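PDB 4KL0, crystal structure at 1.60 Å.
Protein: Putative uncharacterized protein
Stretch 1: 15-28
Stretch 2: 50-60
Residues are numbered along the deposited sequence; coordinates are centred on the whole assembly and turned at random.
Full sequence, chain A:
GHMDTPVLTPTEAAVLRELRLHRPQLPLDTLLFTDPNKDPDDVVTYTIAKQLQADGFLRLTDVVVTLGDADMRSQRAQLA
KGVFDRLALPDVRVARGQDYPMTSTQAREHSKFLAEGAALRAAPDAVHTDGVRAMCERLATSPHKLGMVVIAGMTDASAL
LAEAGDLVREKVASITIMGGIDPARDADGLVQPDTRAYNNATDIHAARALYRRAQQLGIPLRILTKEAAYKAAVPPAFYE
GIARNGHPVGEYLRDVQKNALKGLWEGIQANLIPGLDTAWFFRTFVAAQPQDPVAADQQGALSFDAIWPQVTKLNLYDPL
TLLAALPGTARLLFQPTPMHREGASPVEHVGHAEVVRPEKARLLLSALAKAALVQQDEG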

# COMPACT_ATOMS: atom_id res chain seq x y z
N VAL A 15 -21.59 -2.82 6.07
CA VAL A 15 -20.77 -2.99 4.89
C VAL A 15 -19.83 -4.19 5.07
O VAL A 15 -19.52 -4.86 4.12
CB VAL A 15 -19.98 -1.71 4.50
CG1 VAL A 15 -18.82 -1.52 5.38
CG2 VAL A 15 -19.49 -1.82 3.09
N LEU A 16 -19.46 -4.48 6.31
CA LEU A 16 -18.57 -5.60 6.57
C LEU A 16 -19.35 -6.92 6.47
O LEU A 16 -18.86 -7.90 5.92
CB LEU A 16 -17.87 -5.43 7.91
CG LEU A 16 -16.98 -6.61 8.27
CD1 LEU A 16 -15.81 -6.75 7.29
CD2 LEU A 16 -16.48 -6.37 9.71
N ARG A 17 -20.59 -6.92 6.94
CA ARG A 17 -21.47 -8.08 6.70
C ARG A 17 -21.62 -8.37 5.20
O ARG A 17 -21.55 -9.53 4.74
CB ARG A 17 -22.85 -7.77 7.28
CG ARG A 17 -23.85 -8.91 7.27
CD ARG A 17 -25.07 -8.49 8.07
NE ARG A 17 -24.72 -8.19 9.46
CZ ARG A 17 -24.85 -7.00 10.05
NH1 ARG A 17 -25.37 -5.95 9.40
NH2 ARG A 17 -24.46 -6.85 11.31
N GLU A 18 -21.83 -7.32 4.42
CA GLU A 18 -21.94 -7.46 2.98
C GLU A 18 -20.68 -8.01 2.32
O GLU A 18 -20.73 -8.87 1.42
CB GLU A 18 -22.35 -6.11 2.34
CG GLU A 18 -22.45 -6.19 0.82
CD GLU A 18 -22.65 -4.82 0.13
OE1 GLU A 18 -22.66 -3.76 0.84
OE2 GLU A 18 -22.82 -4.82 -1.12
N LEU A 19 -19.52 -7.51 2.72
CA LEU A 19 -18.29 -8.05 2.15
C LEU A 19 -18.18 -9.54 2.50
O LEU A 19 -17.72 -10.35 1.68
CB LEU A 19 -17.07 -7.31 2.70
CG LEU A 19 -15.74 -7.96 2.34
CD1 LEU A 19 -15.45 -8.03 0.83
CD2 LEU A 19 -14.62 -7.24 3.06
N ARG A 20 -18.61 -9.88 3.71
CA ARG A 20 -18.44 -11.25 4.19
C ARG A 20 -19.26 -12.27 3.38
O ARG A 20 -18.96 -13.47 3.42
CB ARG A 20 -18.74 -11.35 5.69
CG ARG A 20 -17.49 -11.02 6.57
CD ARG A 20 -17.85 -10.54 7.92
NE ARG A 20 -16.69 -10.56 8.81
CZ ARG A 20 -16.80 -10.39 10.13
NH1 ARG A 20 -18.01 -10.17 10.66
NH2 ARG A 20 -15.73 -10.45 10.90
N LEU A 21 -20.26 -11.83 2.64
CA LEU A 21 -20.98 -12.77 1.76
C LEU A 21 -20.11 -13.28 0.61
O LEU A 21 -20.47 -14.28 -0.05
CB LEU A 21 -22.23 -12.11 1.17
CG LEU A 21 -23.25 -11.67 2.21
CD1 LEU A 21 -24.25 -10.69 1.57
CD2 LEU A 21 -23.95 -12.89 2.83
N HIS A 22 -18.96 -12.62 0.37
CA HIS A 22 -18.19 -12.87 -0.81
C HIS A 22 -16.85 -13.49 -0.46
O HIS A 22 -15.90 -13.36 -1.26
CB HIS A 22 -17.91 -11.54 -1.54
CG HIS A 22 -19.11 -10.88 -2.14
ND1 HIS A 22 -20.20 -10.49 -1.40
CD2 HIS A 22 -19.38 -10.52 -3.42
CE1 HIS A 22 -21.11 -9.94 -2.20
NE2 HIS A 22 -20.62 -9.94 -3.43
N ARG A 23 -16.74 -14.12 0.71
CA ARG A 23 -15.49 -14.77 1.11
C ARG A 23 -15.18 -15.82 0.09
O ARG A 23 -16.09 -16.52 -0.37
CB ARG A 23 -15.55 -15.49 2.48
CG ARG A 23 -15.73 -14.63 3.71
CD ARG A 23 -15.65 -15.54 4.92
NE ARG A 23 -15.62 -14.80 6.17
CZ ARG A 23 -16.69 -14.52 6.91
NH1 ARG A 23 -17.90 -14.90 6.52
NH2 ARG A 23 -16.56 -13.87 8.07
N PRO A 24 -13.90 -15.94 -0.29
CA PRO A 24 -13.47 -17.02 -1.18
C PRO A 24 -13.44 -18.38 -0.45
O PRO A 24 -13.51 -18.44 0.79
CB PRO A 24 -12.05 -16.59 -1.56
CG PRO A 24 -11.57 -15.84 -0.37
CD PRO A 24 -12.77 -15.05 0.07
N GLN A 25 -13.34 -19.48 -1.19
CA GLN A 25 -13.23 -20.79 -0.56
C GLN A 25 -11.95 -20.96 0.22
O GLN A 25 -11.90 -21.64 1.24
CB GLN A 25 -13.27 -21.88 -1.62
CG GLN A 25 -14.58 -21.91 -2.34
CD GLN A 25 -15.20 -23.28 -2.31
OE1 GLN A 25 -14.70 -24.23 -2.94
NE2 GLN A 25 -16.28 -23.42 -1.52
N LEU A 26 -10.88 -20.36 -0.29
CA LEU A 26 -9.62 -20.44 0.40
C LEU A 26 -9.08 -19.02 0.46
O LEU A 26 -9.22 -18.28 -0.55
CB LEU A 26 -8.67 -21.28 -0.45
CG LEU A 26 -8.23 -22.71 -0.03
CD1 LEU A 26 -9.11 -23.33 1.04
CD2 LEU A 26 -8.18 -23.56 -1.29
N PRO A 27 -8.41 -18.65 1.58
CA PRO A 27 -7.78 -17.31 1.54
C PRO A 27 -6.69 -17.29 0.49
O PRO A 27 -6.00 -18.29 0.26
CB PRO A 27 -7.20 -17.10 2.95
CG PRO A 27 -7.84 -18.28 3.84
CD PRO A 27 -8.08 -19.39 2.81
N LEU A 28 -6.53 -16.14 -0.13
CA LEU A 28 -5.49 -15.96 -1.14
C LEU A 28 -4.14 -15.70 -0.47
O LEU A 28 -3.98 -14.66 0.18
CB LEU A 28 -5.91 -14.80 -2.07
CG LEU A 28 -4.95 -14.48 -3.25
CD1 LEU A 28 -4.81 -15.65 -4.23
CD2 LEU A 28 -5.36 -13.22 -3.98
N LYS A 50 -4.96 -7.19 8.23
CA LYS A 50 -5.26 -8.02 9.40
C LYS A 50 -6.71 -8.47 9.41
O LYS A 50 -6.97 -9.66 9.64
CB LYS A 50 -4.95 -7.28 10.70
CG LYS A 50 -5.59 -7.86 11.93
CD LYS A 50 -5.13 -9.28 12.20
CE LYS A 50 -5.92 -9.80 13.42
NZ LYS A 50 -6.01 -8.73 14.51
N GLN A 51 -7.64 -7.56 9.13
CA GLN A 51 -9.05 -7.92 9.15
C GLN A 51 -9.38 -8.81 7.96
O GLN A 51 -10.17 -9.76 8.07
CB GLN A 51 -9.95 -6.69 9.15
CG GLN A 51 -11.42 -7.08 9.30
CD GLN A 51 -11.74 -7.74 10.60
OE1 GLN A 51 -11.03 -7.60 11.63
NE2 GLN A 51 -12.83 -8.50 10.58
N LEU A 52 -8.80 -8.52 6.80
CA LEU A 52 -9.05 -9.36 5.66
C LEU A 52 -8.53 -10.77 5.89
O LEU A 52 -9.13 -11.73 5.39
CB LEU A 52 -8.48 -8.73 4.38
CG LEU A 52 -9.25 -7.48 3.99
CD1 LEU A 52 -8.34 -6.65 3.05
CD2 LEU A 52 -10.63 -7.77 3.31
N GLN A 53 -7.42 -10.92 6.61
CA GLN A 53 -6.92 -12.25 6.96
C GLN A 53 -7.84 -12.90 7.97
O GLN A 53 -8.21 -14.09 7.82
CB GLN A 53 -5.50 -12.14 7.54
CG GLN A 53 -4.88 -13.49 7.84
CD GLN A 53 -3.38 -13.48 7.78
OE1 GLN A 53 -2.78 -12.73 6.97
NE2 GLN A 53 -2.74 -14.26 8.67
N ALA A 54 -8.20 -12.17 9.02
CA ALA A 54 -9.12 -12.73 10.02
C ALA A 54 -10.41 -13.23 9.38
O ALA A 54 -10.99 -14.24 9.82
CB ALA A 54 -9.44 -11.69 11.11
N ASP A 55 -10.86 -12.56 8.33
CA ASP A 55 -12.09 -12.97 7.63
C ASP A 55 -11.91 -13.94 6.45
O ASP A 55 -12.91 -14.27 5.78
CB ASP A 55 -12.91 -11.75 7.18
CG ASP A 55 -13.52 -10.99 8.36
OD1 ASP A 55 -13.58 -11.59 9.49
OD2 ASP A 55 -13.94 -9.81 8.18
N GLY A 56 -10.70 -14.39 6.19
CA GLY A 56 -10.48 -15.46 5.23
C GLY A 56 -10.35 -15.03 3.78
O GLY A 56 -10.49 -15.87 2.87
N PHE A 57 -10.06 -13.75 3.54
CA PHE A 57 -9.85 -13.29 2.16
C PHE A 57 -8.43 -13.50 1.68
O PHE A 57 -8.18 -13.76 0.51
CB PHE A 57 -10.23 -11.80 2.05
CG PHE A 57 -11.70 -11.56 2.05
CD1 PHE A 57 -12.40 -11.48 0.87
CD2 PHE A 57 -12.40 -11.48 3.26
CE1 PHE A 57 -13.76 -11.31 0.87
CE2 PHE A 57 -13.76 -11.28 3.28
CZ PHE A 57 -14.46 -11.19 2.08
N LEU A 58 -7.48 -13.35 2.60
CA LEU A 58 -6.08 -13.45 2.24
C LEU A 58 -5.30 -14.01 3.40
O LEU A 58 -5.80 -14.07 4.55
CB LEU A 58 -5.53 -12.07 1.87
CG LEU A 58 -5.47 -10.97 2.95
CD1 LEU A 58 -4.27 -11.15 3.80
CD2 LEU A 58 -5.39 -9.57 2.32
N ARG A 59 -4.08 -14.41 3.11
CA ARG A 59 -3.16 -14.75 4.19
C ARG A 59 -1.82 -14.14 3.82
O ARG A 59 -1.28 -14.40 2.71
CB ARG A 59 -3.11 -16.25 4.47
CG ARG A 59 -2.08 -16.59 5.52
CD ARG A 59 -2.00 -18.10 5.78
NE ARG A 59 -1.31 -18.74 4.68
CZ ARG A 59 -0.88 -20.00 4.70
NH1 ARG A 59 -1.07 -20.75 5.79
NH2 ARG A 59 -0.25 -20.50 3.64
N LEU A 60 -1.36 -13.22 4.68
CA LEU A 60 -0.16 -12.40 4.33
C LEU A 60 1.05 -13.20 4.76
O LEU A 60 1.39 -13.24 5.97
CB LEU A 60 -0.22 -11.03 5.04
CG LEU A 60 0.87 -10.04 4.74
CD1 LEU A 60 0.97 -9.81 3.23
CD2 LEU A 60 0.55 -8.75 5.53
O HOH W 1 -14.20 -14.57 9.62
O HOH W 2 -11.69 -18.29 2.84

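The centre of this contact is one aromatic ring. F57 has its CA-to-CB bond directed away from the first stretch, yet with chi1 at -75° (m) the ring swings back and gives up more surface than any other residue here. L19, pointing toward the second stretch, packs on the ring tip, its CG 3.5 Å from F57 CZ, while its CD2 lies 4.0 Å from L52 CD2, so that L19 touches both the ring and L52 of the 50–54 helix. P24, just past the R20–R23 turn, closes in, P24 CD standing 3.7 Å from F57 CD1. The carbonyl L19 O sits at the ring edge, 3.4 Å from F57 CZ, where the positive rim of an aromatic suits an oxygen; the same oxygen accepts the backbone bond from H22 N.

On one flank the two stretches pair in parallel, through the L28–L58 bridge. L28 N donates to F57 O at 3.0 Å and nearly straight, and R59 N returns a bond to L28 O at 2.9 Å, so L28 bonds to the residues before and after L58. Just before this, P27 CA approaches G56 O at 3.3 Å, and water 2 donates to both P24 O and G56 O. G56 ends the helix in a Schellman motif with positive phi; a CB there would jam against the preceding carbonyl, so the backbone itself calls for glycine.

The polar edge gathers on D55. R20 forms a two-pronged salt bridge: R20 NH2 to D55 OD1 at 2.8 Å, and a weak bond from R20 NE to D55 OD2 at 2.9 Å. Q51 NE2, from the preceding helix, also donates to D55 OD2, at 3.0 Å. R23 takes the backbone instead, R23 NE reaching D55 O at 2.8 Å, with water 1 linking R23 NH2 to D55 OD1. One aspartate engages two arginines, through side chain and main chain.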